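Local coordinates for hydrolase, isochorismatase family (Pseudomonas putida, PDB 4L07) that hydrolyses the amide of maleamate, releasing maleate and ammonia, as a cysteine-dependent amidase of the isochorismatase family in N-heterocycle degradation, at the interface of chains A and B. Coordinates in Å, arbitrary orientation; residue numbers count along the deposited sequence, not the author numbering. Chains: chain A/B, Hydrolase, isochorismatase family.

Contact 1: the interface of chains A and B. Residues chain A 123, 156, 159-160; chain B 120, 123, 156.
A:Gln159 packs over B:Phe123 in a two-fold symmetric interface between identical subunits, a contact that probably helps hold two chains of the deposited tetramer together. The CB of A:Gln159 sits above the centre of the B:Phe123 ring, 3.7 Å from its centroid, in a CH-pi contact. Its amide continues past the ring at a shallow tilt, the two planes 29° apart. With CG of B:Phe123 anti to the backbone N (chi1 -174°), the ring reaches under this glutamine, and its outer rim meets the A:Ser160 hydroxyl, OG lying 3.5 Å from CZ. That hydroxyl is held within its own chain by the backbone O of A:Asp156. Each aspartate 156 OD1 meets CD1 of the partner's phenylalanine obliquely, from above the rim; A:Asp156 OD1 is 3.6 Å from B:Phe123 CD1. Between the carboxylates lie two waters, one bridging A:Asp156 OD2 to B:Asp156 OD1, the other A:Asp156 OD1, B:Asp156 OD2 and A:Gln159 OE1. They probably ease the like charges, A:Asp156 OD1 and B:Asp156 OD2 being 4.8 Å apart. B:Ser120 OG donates a hydrogen bond to B:Asp156 OD2 (2.5 Å) on the anti side, tilted out of the carboxylate plane. The modelled A:Gln159 NE2 faces B:Ser120 N at 2.9 Å, two donors, so the amide orientation is doubtful; flipped, it could accept from that N-H and donate to the second water. The site seats the end of helix 146-159 on the partner's Ser120-Phe123 loop and joins both helices through water.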
# COMPACT_ATOMS: atom_id res chain seq x y z
N PHE A 123 7.79 -0.40 0.24
CA PHE A 123 6.91 0.09 1.29
C PHE A 123 6.89 1.61 1.40
O PHE A 123 7.91 2.24 1.68
CB PHE A 123 7.22 -0.54 2.66
CG PHE A 123 6.17 -0.20 3.69
CD1 PHE A 123 5.14 -1.09 3.96
CD2 PHE A 123 6.18 1.04 4.33
CE1 PHE A 123 4.15 -0.76 4.87
CE2 PHE A 123 5.19 1.38 5.23
CZ PHE A 123 4.17 0.47 5.51
N ASP A 156 8.67 -8.14 -0.89
CA ASP A 156 7.70 -7.23 -1.50
C ASP A 156 7.61 -7.31 -3.02
O ASP A 156 6.52 -7.19 -3.58
CB ASP A 156 7.94 -5.78 -1.06
CG ASP A 156 7.06 -5.38 0.12
OD1 ASP A 156 6.20 -6.19 0.54
OD2 ASP A 156 7.23 -4.26 0.64
N GLN A 159 5.57 -10.42 -3.88
CA GLN A 159 4.19 -10.12 -3.45
C GLN A 159 3.49 -9.14 -4.38
O GLN A 159 2.28 -9.21 -4.57
CB GLN A 159 4.19 -9.55 -2.03
CG GLN A 159 4.45 -10.60 -0.96
CD GLN A 159 4.48 -10.02 0.43
OE1 GLN A 159 4.83 -8.85 0.64
NE2 GLN A 159 4.14 -10.85 1.41
N SER A 160 4.27 -8.23 -4.96
CA SER A 160 3.73 -7.18 -5.83
C SER A 160 3.42 -7.66 -7.26
O SER A 160 2.86 -6.91 -8.05
CB SER A 160 4.68 -5.98 -5.85
OG SER A 160 4.82 -5.43 -4.54
N SER B 120 3.30 -11.36 4.16
CA SER B 120 2.94 -10.35 5.14
C SER B 120 1.43 -10.22 5.30
O SER B 120 0.71 -10.10 4.31
CB SER B 120 3.51 -9.00 4.75
OG SER B 120 2.92 -7.99 5.54
N PHE B 123 0.25 -6.89 3.61
CA PHE B 123 0.38 -6.66 2.18
C PHE B 123 -0.89 -7.02 1.42
O PHE B 123 -1.33 -8.17 1.41
CB PHE B 123 1.58 -7.40 1.56
CG PHE B 123 1.79 -7.04 0.12
CD1 PHE B 123 2.68 -6.03 -0.23
CD2 PHE B 123 1.04 -7.65 -0.89
CE1 PHE B 123 2.85 -5.66 -1.56
CE2 PHE B 123 1.20 -7.28 -2.22
CZ PHE B 123 2.12 -6.29 -2.56
N ASP B 156 6.42 -5.54 8.29
CA ASP B 156 5.37 -4.61 7.88
C ASP B 156 4.71 -3.86 9.04
O ASP B 156 4.31 -2.71 8.88
CB ASP B 156 4.31 -5.31 7.01
CG ASP B 156 4.61 -5.19 5.52
OD1 ASP B 156 5.57 -4.47 5.15
OD2 ASP B 156 3.88 -5.80 4.71
O HOH W 1 7.43 -4.52 3.31
O HOH W 2 5.41 -7.13 2.98

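Contact 2: the interface of chains A and B. Residues chain A 145, 147-148, 173-174; chain B 7, 189-190.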
# COMPACT_ATOMS: atom_id res chain seq x y z
N THR A 145 21.29 -4.26 3.35
CA THR A 145 22.01 -5.49 3.63
C THR A 145 21.14 -6.68 3.25
O THR A 145 19.91 -6.58 3.22
CB THR A 145 22.41 -5.63 5.11
OG1 THR A 145 21.22 -5.67 5.93
CG2 THR A 145 23.28 -4.46 5.54
N SER A 147 20.17 -9.35 4.81
CA SER A 147 19.18 -9.75 5.81
C SER A 147 18.14 -8.67 6.12
O SER A 147 17.11 -8.97 6.70
CB SER A 147 19.84 -10.22 7.11
OG SER A 147 20.71 -9.24 7.67
N GLY A 148 18.43 -7.42 5.74
CA GLY A 148 17.55 -6.30 6.06
C GLY A 148 16.79 -5.80 4.85
O GLY A 148 15.81 -6.43 4.41
N ASP A 173 26.32 -7.72 3.59
CA ASP A 173 25.75 -7.72 4.93
C ASP A 173 26.83 -7.52 6.00
O ASP A 173 28.04 -7.53 5.69
CB ASP A 173 24.96 -9.02 5.17
CG ASP A 173 23.81 -8.83 6.14
OD1 ASP A 173 23.89 -7.95 7.03
OD2 ASP A 173 22.80 -9.57 6.02
N ARG A 174 26.38 -7.34 7.24
CA ARG A 174 27.24 -7.08 8.40
C ARG A 174 27.90 -8.33 8.94
O ARG A 174 28.90 -8.25 9.65
CB ARG A 174 26.45 -6.42 9.52
CG ARG A 174 25.98 -5.03 9.15
CD ARG A 174 25.15 -4.36 10.22
NE ARG A 174 24.71 -3.07 9.70
CZ ARG A 174 23.58 -2.88 9.04
NH1 ARG A 174 22.73 -3.89 8.84
NH2 ARG A 174 23.28 -1.67 8.58
N TYR B 7 26.69 -4.92 15.54
CA TYR B 7 25.26 -4.60 15.63
C TYR B 7 24.99 -3.54 16.70
O TYR B 7 24.14 -2.66 16.50
CB TYR B 7 24.43 -5.87 15.87
CG TYR B 7 24.08 -6.62 14.60
CD1 TYR B 7 22.76 -6.64 14.11
CD2 TYR B 7 25.06 -7.30 13.87
CE1 TYR B 7 22.44 -7.32 12.95
CE2 TYR B 7 24.74 -7.98 12.70
CZ TYR B 7 23.43 -7.99 12.25
OH TYR B 7 23.11 -8.67 11.10
N LYS B 189 16.33 -5.65 14.68
CA LYS B 189 15.92 -4.59 13.76
C LYS B 189 14.46 -4.15 13.81
O LYS B 189 14.16 -3.03 13.40
CB LYS B 189 16.28 -4.98 12.31
CG LYS B 189 17.73 -5.37 12.09
CD LYS B 189 18.09 -5.44 10.61
CE LYS B 189 19.53 -5.91 10.40
NZ LYS B 189 19.79 -6.18 8.95
N TYR B 190 13.57 -5.02 14.29
CA TYR B 190 12.13 -4.80 14.02
C TYR B 190 11.21 -4.80 15.22
O TYR B 190 10.18 -4.12 15.20
CB TYR B 190 11.62 -5.81 12.98
CG TYR B 190 12.47 -5.85 11.73
CD1 TYR B 190 12.63 -4.70 10.94
CD2 TYR B 190 13.11 -7.02 11.34
CE1 TYR B 190 13.41 -4.73 9.79
CE2 TYR B 190 13.90 -7.06 10.19
CZ TYR B 190 14.05 -5.91 9.43
OH TYR B 190 14.82 -5.96 8.31
O HOH W 3 14.15 -7.71 6.36
O HOH W 4 22.50 -6.77 9.06
O HOH W 5 20.55 -9.13 10.47
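B:Lys189 reaches across the subunit interface to A:Thr145, A:Ser147 and A:Arg174, beside the segment that carries the nucleophile of this isochorismatase-family hydrolase: the family's catalytic cysteine directly follows A:Gly148, and A:Thr145 follows a cis peptide bond. The lysine leaves helix 176-189 at its last residue. Its CB rests over the centre of the neighbouring B:Tyr190 ring, 3.6 Å above the plane. From there CG and CD carry the chain onward nearly straight, and CE comes within 4.1 Å of A:Arg174 NH1. This extended course (chi3 -176°, chi4 171°) brings the ammonium NZ up to the hydroxyls of A:Thr145 and A:Ser147, where its bond to A:Ser147 OG is weak. A firmer partner is a water 2.8 Å from NZ. The same water is bound by A:Asp173 OD1, by B:Tyr7 OH and, at the edge of the guanidinium and in its plane, by A:Arg174 NH1, so side chains of both subunits meet on it. A:Asp173 OD1 stands 4.9 Å from B:Lys189 NZ, and its charge would be expected to temper the closeness of lysine and arginine. The other carboxylate oxygen, OD2, fixes the start of helix 146-159: A:Ser147 OG lies on its syn lone pair at 2.7 Å, while A:Ser147 N approaches from above the carboxylate plane. A:Arg174 N bonds OD1 on the anti side. B:Tyr7, from helix 3-9, has its CE2 beneath A:Arg174 CB, which lies above the ring plane, and its hydroxyl also shares a second water with A:Ser147 OG. On the opposite flank B:Tyr190 OH approaches A:Gly148 CA to 3.6 Å and binds a third water, 2.7 Å away, that reaches the backbone O atoms of A:Ser147 and A:Gly148.

Contact 1 and contact 2 belong to the same two-fold interface, with the centres of their C-alpha atoms about 18 Å apart. Helix 146-159 of chain A joins them: contact 2 lies at its beginning, next to the catalytic cysteine, and contact 1 at its end. Chain B answers with separate pieces, a loop and its own copy of that helix in contact 1, the N-terminal helix 3-9 and the end of helix 176-189 in contact 2. Pairing of subunits thus touches both ends of the nucleophile-bearing helix and, by symmetry, does so in both chains, which suggests that assembly helps support the active sites.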